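Packaging protein UL32 (Human herpesvirus 8 type M, PDB 6XF9) forms a pentameric ring required for herpesviral genome packaging, binds zinc ions, and probably helps bring new capsids to nuclear replication compartments where viral DNA is cleaved and packaged. Local coordinates at residues Glu73-Leu78 with Gln128-Val133; Arg53-Leu58 with Gln134-Thr139; Phe2-Leu7 with Cys79-Tyr84. All coordinates share one frame; numbering follows the deposited sequence.

Interaction 1: Glu73-Leu78 with Gln128-Val133; sequences EDYACL and QLHFFV. With ZN (zinc ion), chain O.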
loop_
_atom_site.group_PDB
_atom_site.type_symbol
_atom_site.label_atom_id
_atom_site.label_comp_id
_atom_site.label_asym_id
_atom_site.label_seq_id
_atom_site.Cartn_x
_atom_site.Cartn_y
_atom_site.Cartn_z
ATOM N N GLU D 73 -20.219 26.091 46.497
ATOM C CA GLU D 73 -21.187 26.686 45.588
ATOM C C GLU D 73 -20.596 27.826 44.780
ATOM O O GLU D 73 -21.053 28.078 43.661
ATOM C CB GLU D 73 -22.407 27.204 46.341
ATOM C CG GLU D 73 -23.271 26.148 46.976
ATOM C CD GLU D 73 -24.403 26.770 47.786
ATOM O OE1 GLU D 73 -25.463 26.103 47.925
ATOM O OE2 GLU D 73 -24.258 27.946 48.221
ATOM N N ASP D 74 -19.609 28.545 45.311
ATOM C CA ASP D 74 -19.037 29.600 44.481
ATOM C C ASP D 74 -18.097 29.016 43.441
ATOM O O ASP D 74 -18.052 29.493 42.301
ATOM C CB ASP D 74 -18.308 30.648 45.331
ATOM C CG ASP D 74 -19.250 31.451 46.213
ATOM O OD1 ASP D 74 -20.284 31.965 45.706
ATOM O OD2 ASP D 74 -18.918 31.599 47.411
ATOM N N TYR D 75 -17.330 27.995 43.821
ATOM C CA TYR D 75 -16.496 27.310 42.843
ATOM C C TYR D 75 -17.362 26.662 41.772
ATOM O O TYR D 75 -17.028 26.708 40.584
ATOM C CB TYR D 75 -15.591 26.295 43.541
ATOM C CG TYR D 75 -14.837 25.367 42.620
ATOM C CD1 TYR D 75 -13.880 25.842 41.719
ATOM C CD2 TYR D 75 -15.055 24.003 42.674
ATOM C CE1 TYR D 75 -13.189 24.958 40.870
ATOM C CE2 TYR D 75 -14.377 23.127 41.848
ATOM C CZ TYR D 75 -13.450 23.592 40.947
ATOM O OH TYR D 75 -12.795 22.655 40.141
ATOM N N ALA D 76 -18.489 26.065 42.171
ATOM C CA ALA D 76 -19.382 25.447 41.197
ATOM C C ALA D 76 -20.020 26.466 40.261
ATOM O O ALA D 76 -20.427 26.099 39.154
ATOM C CB ALA D 76 -20.463 24.635 41.896
ATOM N N CYS D 77 -20.168 27.728 40.676
ATOM C CA CYS D 77 -20.660 28.734 39.732
ATOM C C CYS D 77 -19.617 29.060 38.686
ATOM O O CYS D 77 -19.934 29.181 37.497
ATOM C CB CYS D 77 -21.061 30.012 40.446
ATOM S SG CYS D 77 -22.647 29.890 41.138
ATOM N N LEU D 78 -18.370 29.254 39.123
ATOM C CA LEU D 78 -17.270 29.458 38.190
ATOM C C LEU D 78 -17.214 28.330 37.173
ATOM O O LEU D 78 -17.142 28.569 35.961
ATOM C CB LEU D 78 -15.958 29.532 38.956
ATOM C CG LEU D 78 -14.742 29.665 38.063
ATOM C CD1 LEU D 78 -14.908 30.823 37.111
ATOM C CD2 LEU D 78 -13.483 29.771 38.900
ATOM N N GLN D 128 -6.195 26.957 31.720
ATOM C CA GLN D 128 -6.744 26.425 30.471
ATOM C C GLN D 128 -6.989 24.921 30.547
ATOM O O GLN D 128 -8.034 24.425 30.112
ATOM C CB GLN D 128 -5.779 26.718 29.337
ATOM C CG GLN D 128 -5.701 28.149 28.928
ATOM C CD GLN D 128 -4.972 28.291 27.614
ATOM O OE1 GLN D 128 -5.552 28.097 26.551
ATOM N NE2 GLN D 128 -3.679 28.576 27.681
ATOM N N LEU D 129 -6.010 24.169 31.051
ATOM C CA LEU D 129 -6.154 22.716 31.127
ATOM C C LEU D 129 -7.282 22.325 32.076
ATOM O O LEU D 129 -8.062 21.405 31.784
ATOM C CB LEU D 129 -4.829 22.077 31.553
ATOM C CG LEU D 129 -3.725 21.927 30.492
ATOM C CD1 LEU D 129 -2.414 21.471 31.105
ATOM C CD2 LEU D 129 -4.172 20.904 29.451
ATOM N N HIS D 130 -7.376 22.999 33.229
ATOM C CA HIS D 130 -8.366 22.604 34.230
ATOM C C HIS D 130 -9.775 23.029 33.836
ATOM O O HIS D 130 -10.718 22.230 33.902
ATOM C CB HIS D 130 -7.991 23.168 35.602
ATOM C CG HIS D 130 -8.996 22.860 36.668
ATOM N ND1 HIS D 130 -9.047 21.644 37.308
ATOM C CD2 HIS D 130 -9.986 23.615 37.204
ATOM C CE1 HIS D 130 -10.032 21.657 38.189
ATOM N NE2 HIS D 130 -10.620 22.840 38.143
ATOM N N PHE D 131 -9.941 24.272 33.408
ATOM C CA PHE D 131 -11.279 24.794 33.200
ATOM C C PHE D 131 -11.796 24.638 31.779
ATOM O O PHE D 131 -13.018 24.696 31.580
ATOM C CB PHE D 131 -11.331 26.272 33.585
ATOM C CG PHE D 131 -11.268 26.511 35.066
ATOM C CD1 PHE D 131 -12.335 26.191 35.866
ATOM C CD2 PHE D 131 -10.135 27.045 35.651
ATOM C CE1 PHE D 131 -12.281 26.393 37.223
ATOM C CE2 PHE D 131 -10.078 27.246 37.004
ATOM C CZ PHE D 131 -11.159 26.918 37.794
ATOM N N PHE D 132 -10.923 24.458 30.782
ATOM C CA PHE D 132 -11.400 24.497 29.397
ATOM C C PHE D 132 -11.003 23.303 28.539
ATOM O O PHE D 132 -11.861 22.701 27.891
ATOM C CB PHE D 132 -10.927 25.787 28.742
ATOM C CG PHE D 132 -11.512 27.002 29.365
ATOM C CD1 PHE D 132 -12.757 27.460 28.964
ATOM C CD2 PHE D 132 -10.851 27.670 30.378
ATOM C CE1 PHE D 132 -13.328 28.589 29.536
ATOM C CE2 PHE D 132 -11.407 28.799 30.955
ATOM C CZ PHE D 132 -12.656 29.255 30.533
ATOM N N VAL D 133 -9.731 22.931 28.523
ATOM C CA VAL D 133 -9.335 21.806 27.688
ATOM C C VAL D 133 -9.842 20.506 28.299
ATOM O O VAL D 133 -10.627 19.774 27.680
ATOM C CB VAL D 133 -7.808 21.771 27.495
ATOM C CG1 VAL D 133 -7.428 20.612 26.589
ATOM C CG2 VAL D 133 -7.302 23.078 26.955
HETATM ZN ZN ZN O . -7.861 19.970 37.241
#

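Interaction 2: Arg53-Leu58 with Gln134-Thr139; sequences RVCQLL and QKCFKT. With ZN (zinc ion), chain O.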
loop_
_atom_site.group_PDB
_atom_site.type_symbol
_atom_site.label_atom_id
_atom_site.label_comp_id
_atom_site.label_asym_id
_atom_site.label_seq_id
_atom_site.Cartn_x
_atom_site.Cartn_y
_atom_site.Cartn_z
ATOM N N ARG D 53 -2.409 21.204 38.374
ATOM C CA ARG D 53 -2.034 22.097 39.467
ATOM C C ARG D 53 -3.247 22.711 40.144
ATOM O O ARG D 53 -3.249 22.883 41.370
ATOM C CB ARG D 53 -1.085 23.168 38.951
ATOM C CG ARG D 53 0.316 22.627 38.693
ATOM C CD ARG D 53 1.152 23.666 38.000
ATOM N NE ARG D 53 1.803 24.580 38.927
ATOM C CZ ARG D 53 2.928 24.310 39.572
ATOM N NH1 ARG D 53 3.529 23.137 39.403
ATOM N NH2 ARG D 53 3.446 25.221 40.379
ATOM N N VAL D 54 -4.302 23.020 39.383
ATOM C CA VAL D 54 -5.495 23.606 39.993
ATOM C C VAL D 54 -6.238 22.571 40.820
ATOM O O VAL D 54 -6.747 22.874 41.899
ATOM C CB VAL D 54 -6.404 24.238 38.926
ATOM C CG1 VAL D 54 -7.709 24.665 39.536
ATOM C CG2 VAL D 54 -5.728 25.432 38.332
ATOM N N CYS D 55 -6.347 21.343 40.326
ATOM C CA CYS D 55 -6.946 20.300 41.153
ATOM C C CYS D 55 -6.154 20.122 42.438
ATOM O O CYS D 55 -6.727 19.887 43.506
ATOM C CB CYS D 55 -7.001 18.975 40.395
ATOM S SG CYS D 55 -8.301 18.806 39.129
ATOM N N GLN D 56 -4.832 20.265 42.357
ATOM C CA GLN D 56 -3.993 20.048 43.534
ATOM C C GLN D 56 -4.137 21.193 44.524
ATOM O O GLN D 56 -4.116 20.977 45.740
ATOM C CB GLN D 56 -2.530 19.847 43.116
ATOM C CG GLN D 56 -2.298 18.514 42.402
ATOM C CD GLN D 56 -2.437 17.329 43.346
ATOM O OE1 GLN D 56 -2.607 17.512 44.557
ATOM N NE2 GLN D 56 -2.412 16.109 42.796
ATOM N N LEU D 57 -4.268 22.416 44.018
ATOM C CA LEU D 57 -4.554 23.553 44.880
ATOM C C LEU D 57 -5.837 23.321 45.669
ATOM O O LEU D 57 -5.873 23.520 46.888
ATOM C CB LEU D 57 -4.645 24.816 44.035
ATOM C CG LEU D 57 -4.798 26.122 44.786
ATOM C CD1 LEU D 57 -3.633 26.278 45.761
ATOM C CD2 LEU D 57 -4.815 27.257 43.764
ATOM N N LEU D 58 -6.900 22.881 44.988
ATOM C CA LEU D 58 -8.186 22.686 45.652
ATOM C C LEU D 58 -8.119 21.615 46.732
ATOM O O LEU D 58 -8.520 21.856 47.877
ATOM C CB LEU D 58 -9.248 22.306 44.627
ATOM C CG LEU D 58 -9.545 23.392 43.602
ATOM C CD1 LEU D 58 -10.516 22.867 42.579
ATOM C CD2 LEU D 58 -10.136 24.590 44.281
ATOM N N GLN D 134 -9.439 20.220 29.545
ATOM C CA GLN D 134 -9.767 18.930 30.144
ATOM C C GLN D 134 -11.069 18.933 30.933
ATOM O O GLN D 134 -11.686 17.864 31.074
ATOM C CB GLN D 134 -8.633 18.462 31.066
ATOM C CG GLN D 134 -7.214 18.633 30.524
ATOM C CD GLN D 134 -6.851 17.669 29.392
ATOM O OE1 GLN D 134 -7.717 17.164 28.674
ATOM N NE2 GLN D 134 -5.554 17.425 29.224
ATOM N N LYS D 135 -11.512 20.106 31.406
ATOM C CA LYS D 135 -12.768 20.235 32.178
ATOM C C LYS D 135 -12.862 19.313 33.400
ATOM O O LYS D 135 -13.772 18.490 33.489
ATOM C CB LYS D 135 -13.978 20.014 31.265
ATOM C CG LYS D 135 -14.083 21.009 30.120
ATOM C CD LYS D 135 -15.326 20.756 29.281
ATOM C CE LYS D 135 -15.431 21.750 28.137
ATOM N NZ LYS D 135 -14.261 21.667 27.218
ATOM N N CYS D 136 -11.924 19.450 34.337
ATOM C CA CYS D 136 -11.849 18.528 35.472
ATOM C C CYS D 136 -13.124 18.511 36.291
ATOM O O CYS D 136 -13.361 17.537 37.011
ATOM C CB CYS D 136 -10.687 18.872 36.397
ATOM S SG CYS D 136 -9.084 18.950 35.594
ATOM N N PHE D 137 -13.961 19.551 36.179
ATOM C CA PHE D 137 -15.134 19.728 37.035
ATOM C C PHE D 137 -16.378 18.995 36.559
ATOM O O PHE D 137 -17.326 18.863 37.341
ATOM C CB PHE D 137 -15.484 21.214 37.162
ATOM C CG PHE D 137 -15.698 21.898 35.847
ATOM C CD1 PHE D 137 -16.899 21.751 35.155
ATOM C CD2 PHE D 137 -14.690 22.681 35.291
ATOM C CE1 PHE D 137 -17.106 22.381 33.937
ATOM C CE2 PHE D 137 -14.877 23.316 34.067
ATOM C CZ PHE D 137 -16.090 23.160 33.389
ATOM N N LYS D 138 -16.417 18.548 35.302
ATOM C CA LYS D 138 -17.583 17.841 34.790
ATOM C C LYS D 138 -17.809 16.585 35.620
ATOM O O LYS D 138 -16.854 15.935 36.054
ATOM C CB LYS D 138 -17.384 17.468 33.314
ATOM C CG LYS D 138 -17.691 18.584 32.320
ATOM C CD LYS D 138 -17.326 18.149 30.905
ATOM C CE LYS D 138 -18.360 17.168 30.359
ATOM N NZ LYS D 138 -18.206 16.861 28.906
ATOM N N THR D 139 -19.070 16.269 35.908
ATOM C CA THR D 139 -19.355 15.023 36.607
ATOM C C THR D 139 -19.378 13.904 35.576
ATOM O O THR D 139 -20.201 13.921 34.656
ATOM C CB THR D 139 -20.670 15.087 37.372
ATOM O OG1 THR D 139 -21.732 15.101 36.436
ATOM C CG2 THR D 139 -20.730 16.404 38.166
HETATM ZN ZN ZN O . -7.861 19.970 37.241
#

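Interaction 3: Phe2-Leu7 with Cys79-Tyr84; sequences FVPWQL and CFFCLY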
loop_
_atom_site.group_PDB
_atom_site.type_symbol
_atom_site.label_atom_id
_atom_site.label_comp_id
_atom_site.label_asym_id
_atom_site.label_seq_id
_atom_site.Cartn_x
_atom_site.Cartn_y
_atom_site.Cartn_z
ATOM N N PHE D 2 -21.928 35.445 44.858
ATOM C CA PHE D 2 -20.735 35.551 44.046
ATOM C C PHE D 2 -21.045 35.166 42.659
ATOM O O PHE D 2 -21.411 34.058 42.415
ATOM C CB PHE D 2 -19.623 34.661 44.516
ATOM C CG PHE D 2 -18.508 34.586 43.556
ATOM C CD1 PHE D 2 -17.788 35.679 43.259
ATOM C CD2 PHE D 2 -18.229 33.442 42.897
ATOM C CE1 PHE D 2 -16.795 35.645 42.356
ATOM C CE2 PHE D 2 -17.232 33.394 41.990
ATOM C CZ PHE D 2 -16.516 34.494 41.726
ATOM N N VAL D 3 -20.799 36.079 41.758
ATOM C CA VAL D 3 -21.137 35.912 40.346
ATOM C C VAL D 3 -19.877 36.068 39.503
ATOM O O VAL D 3 -19.173 37.080 39.635
ATOM C CB VAL D 3 -22.197 36.939 39.917
ATOM C CG1 VAL D 3 -22.247 37.051 38.417
ATOM C CG2 VAL D 3 -23.549 36.543 40.429
ATOM N N PRO D 4 -19.561 35.105 38.634
ATOM C CA PRO D 4 -18.362 35.201 37.791
ATOM C C PRO D 4 -18.543 36.159 36.619
ATOM O O PRO D 4 -19.633 36.670 36.356
ATOM C CB PRO D 4 -18.176 33.762 37.304
ATOM C CG PRO D 4 -18.803 32.922 38.375
ATOM C CD PRO D 4 -20.019 33.710 38.766
ATOM N N TRP D 5 -17.440 36.365 35.889
ATOM C CA TRP D 5 -17.418 37.207 34.688
ATOM C C TRP D 5 -17.743 38.657 34.998
ATOM O O TRP D 5 -18.507 39.311 34.288
ATOM C CB TRP D 5 -18.372 36.677 33.615
ATOM C CG TRP D 5 -17.639 36.110 32.460
ATOM C CD1 TRP D 5 -17.510 36.668 31.222
ATOM C CD2 TRP D 5 -16.917 34.872 32.427
ATOM N NE1 TRP D 5 -16.743 35.861 30.423
ATOM C CE2 TRP D 5 -16.367 34.750 31.133
ATOM C CE3 TRP D 5 -16.684 33.854 33.367
ATOM C CZ2 TRP D 5 -15.591 33.646 30.744
ATOM C CZ3 TRP D 5 -15.908 32.758 32.987
ATOM C CH2 TRP D 5 -15.374 32.664 31.679
ATOM N N GLN D 6 -17.131 39.186 36.042
ATOM C CA GLN D 6 -17.399 40.562 36.431
ATOM C C GLN D 6 -16.152 41.396 36.271
ATOM O O GLN D 6 -15.136 41.129 36.922
ATOM C CB GLN D 6 -17.920 40.659 37.858
ATOM C CG GLN D 6 -19.235 39.970 37.982
ATOM C CD GLN D 6 -20.120 40.582 39.023
ATOM O OE1 GLN D 6 -20.838 41.557 38.732
ATOM N NE2 GLN D 6 -20.115 40.010 40.231
ATOM N N LEU D 7 -16.243 42.416 35.420
ATOM C CA LEU D 7 -15.113 43.315 35.237
ATOM C C LEU D 7 -14.535 43.767 36.577
ATOM O O LEU D 7 -13.312 43.714 36.786
ATOM C CB LEU D 7 -15.573 44.499 34.399
ATOM C CG LEU D 7 -14.576 45.565 33.995
ATOM C CD1 LEU D 7 -13.243 44.955 33.616
ATOM C CD2 LEU D 7 -15.189 46.334 32.816
ATOM N N CYS D 79 -17.283 27.083 37.649
ATOM C CA CYS D 79 -17.291 25.950 36.737
ATOM C C CYS D 79 -18.447 26.040 35.737
ATOM O O CYS D 79 -18.242 25.887 34.531
ATOM C CB CYS D 79 -17.336 24.651 37.533
ATOM S SG CYS D 79 -15.818 24.393 38.466
ATOM N N PHE D 80 -19.658 26.331 36.199
ATOM C CA PHE D 80 -20.783 26.408 35.266
ATOM C C PHE D 80 -20.525 27.449 34.185
ATOM O O PHE D 80 -20.860 27.235 33.017
ATOM C CB PHE D 80 -22.068 26.730 36.024
ATOM C CG PHE D 80 -23.302 26.707 35.180
ATOM C CD1 PHE D 80 -23.948 25.520 34.904
ATOM C CD2 PHE D 80 -23.833 27.871 34.694
ATOM C CE1 PHE D 80 -25.100 25.498 34.129
ATOM C CE2 PHE D 80 -24.988 27.864 33.923
ATOM C CZ PHE D 80 -25.623 26.677 33.639
ATOM N N PHE D 81 -19.945 28.588 34.559
ATOM C CA PHE D 81 -19.684 29.640 33.585
ATOM C C PHE D 81 -18.664 29.192 32.557
ATOM O O PHE D 81 -18.833 29.427 31.356
ATOM C CB PHE D 81 -19.195 30.902 34.304
ATOM C CG PHE D 81 -20.301 31.840 34.703
ATOM C CD1 PHE D 81 -21.355 31.400 35.487
ATOM C CD2 PHE D 81 -20.249 33.181 34.344
ATOM C CE1 PHE D 81 -22.371 32.257 35.856
ATOM C CE2 PHE D 81 -21.267 34.045 34.723
ATOM C CZ PHE D 81 -22.326 33.574 35.483
ATOM N N CYS D 82 -17.601 28.535 33.011
ATOM C CA CYS D 82 -16.577 28.061 32.088
ATOM C C CYS D 82 -17.166 27.079 31.085
ATOM O O CYS D 82 -16.885 27.156 29.888
ATOM C CB CYS D 82 -15.456 27.403 32.881
ATOM S SG CYS D 82 -14.479 28.557 33.857
ATOM N N LEU D 83 -18.006 26.164 31.565
ATOM C CA LEU D 83 -18.677 25.192 30.715
ATOM C C LEU D 83 -19.444 25.864 29.584
ATOM O O LEU D 83 -19.599 25.285 28.503
ATOM C CB LEU D 83 -19.611 24.357 31.585
ATOM C CG LEU D 83 -20.313 23.167 30.969
ATOM C CD1 LEU D 83 -19.254 22.270 30.381
ATOM C CD2 LEU D 83 -21.128 22.436 32.033
ATOM N N TYR D 84 -19.929 27.084 29.813
ATOM C CA TYR D 84 -20.703 27.833 28.832
ATOM C C TYR D 84 -19.927 29.028 28.300
ATOM O O TYR D 84 -20.508 30.000 27.826
ATOM C CB TYR D 84 -22.043 28.260 29.430
ATOM C CG TYR D 84 -22.971 27.097 29.545
ATOM C CD1 TYR D 84 -22.919 26.263 30.627
ATOM C CD2 TYR D 84 -23.857 26.791 28.536
ATOM C CE1 TYR D 84 -23.762 25.157 30.712
ATOM C CE2 TYR D 84 -24.689 25.700 28.615
ATOM C CZ TYR D 84 -24.625 24.893 29.699
ATOM O OH TYR D 84 -25.445 23.803 29.787
#

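Interaction 1: Glu73-Leu78 with Gln128-Val133
Tyr-75 reaches from helix 71-83 to His-130 on helix 124-133, and the histidine is a ligand of a zinc site made of three cysteines and one histidine, so the phenol belongs to the second shell of the metal. The two side chains approach from opposite directions. His-130 binds zinc through ND1 and points its other ring nitrogen the other way: NE2 donates to Tyr-75 OH at 3.0 Å, with an N-H...O angle of 148°. The hydroxyl oxygen lies practically in the imidazole plane, and NE2 in turn sits at the edge of the phenol ring. Metal on one nitrogen and phenol on the other together fix the rotation of the imidazole, and the acceptor at NE2 would probably favour electron donation from ND1 to the zinc.

Both partners get there by the same turn at the first torsion. CG of Tyr-75 lies opposite its main-chain N (chi1 171°), as does CG of His-130, which lets two long groups bridge helix segments whose axes come no closer than 13.1 Å, at an angle of 66°. No backbone atoms meet across this gap; Leu-58 of helix 53-60 also packs against Tyr-75.

Phe-131, the next residue on the histidine's helix, lies on the Leu-78 side of the histidine. One face of its ring lies over CD2 of His-130, backing the zinc ligand. Tyr-75 meets it obliquely, CE1 to CE1 at 4.0 Å. Around His-130 and Phe-131 helix 124-133 widens into a pi-type turn, in which Gln-128 O accepts from both Phe-132 N and Val-133 N. Leu-78 comes in at about a right angle to Phe-131 and touches it with one methyl branch, CD2 to Phe-131 CZ at 3.8 Å.

Interaction 2: Arg53-Leu58 with Gln134-Thr139
A zinc site of three cysteines and one histidine joins the start of helix 53-60 to the loop that follows helix 124-133, and across it Cys-55 and Cys-136 meet through the metal. Each thiolate binds the zinc ion, Cys-55 SG at 2.3 Å and Cys-136 SG likewise at 2.3 Å. The sulfurs themselves stand 3.6 Å apart, SG of Cys-55 to SG of Cys-136, far too long for a disulfide and suited to two corners of a coordination shell. At the metal, the two zinc-sulfur bonds open at about 106°, near tetrahedral.

Cys-55 is the second cysteine of a CxxC pair with Cys-52 at the N-terminal end of helix 53-60, while His-130 on helix 124-133 supplies the fourth ligand. In both cysteines of this contact the sulfur is turned away from the carbonyl carbon and lies beside the backbone N, with chi1 -77° for Cys-55 and -55° for Cys-136. Bringing Cys-136 round to the metal takes a sharp change of course: Lys-135 leaves the helix with positive phi and opens a type I beta turn, closed by Lys-138 N to Lys-135 O at 3.2 Å. The site lies near a subunit boundary, where Phe-335 of a neighbouring subunit packs on Cys-55 and Asp-331 of that subunit accepts a hydrogen bond from Gln-56 NE2.

Interaction 3: Phe2-Leu7 with Cys79-Tyr84
Pro-4 lies over one face of the Phe-81 ring, a CH-pi contact that fastens the N-terminal arm of the chain to the last turns of helix 71-83. The pyrrolidine and the phenyl side chain stand roughly perpendicular. Pro-4 CB stands 4.0 Å from the ring centroid and 23° off the ring normal, displaced toward the rim on the CD2 side, while Pro-4 CD reaches the CE1 and CZ end.

Trp-5 takes the edge of the same ring. Its side chain and that of Phe-81 run antiparallel alongside each other, so that Trp-5 CE3 comes to Phe-81 CD2 at 3.8 Å, near the phenyl plane, and Trp-5 CZ3 lies against Phe-81 CB; it is thus the benzo ring of the indole that meets Phe-81. The indole reaches this place through an unusual chi1 of -110°, on a backbone with positive phi. Its NE1 is held by the carbonyl of Ala-303, and Phe-386 meets the indole edge-to-face.

Just beyond, Gln-6 folds back on the arm: its NE2 donates to Val-3 O at 3.1 Å, tilted 27° from the carbonyl plane.

How the interactions relate
From the N terminus, residues 2-7 open interaction 3, which closes at 79-84 on helix 71-83. Before that loop is complete the chain passes through 53-58, which waits for 134-139, so interactions 2 and 3 cross. Interaction 1 opens at 73-78 and closes at 128-133; it lies wholly within the span of interaction 2 and also crosses interaction 3. Helix 71-83 serves interactions 1 and 3 with successive turns, Leu-78 backbone touching Pro-4 while Phe-131 meets Cys-82. Interactions 1 and 2 share one zinc ion, and His-130 O probably accepts from Cys-136 N. Phe-137 packs on Cys-79, joining the metal-site loop to that helix.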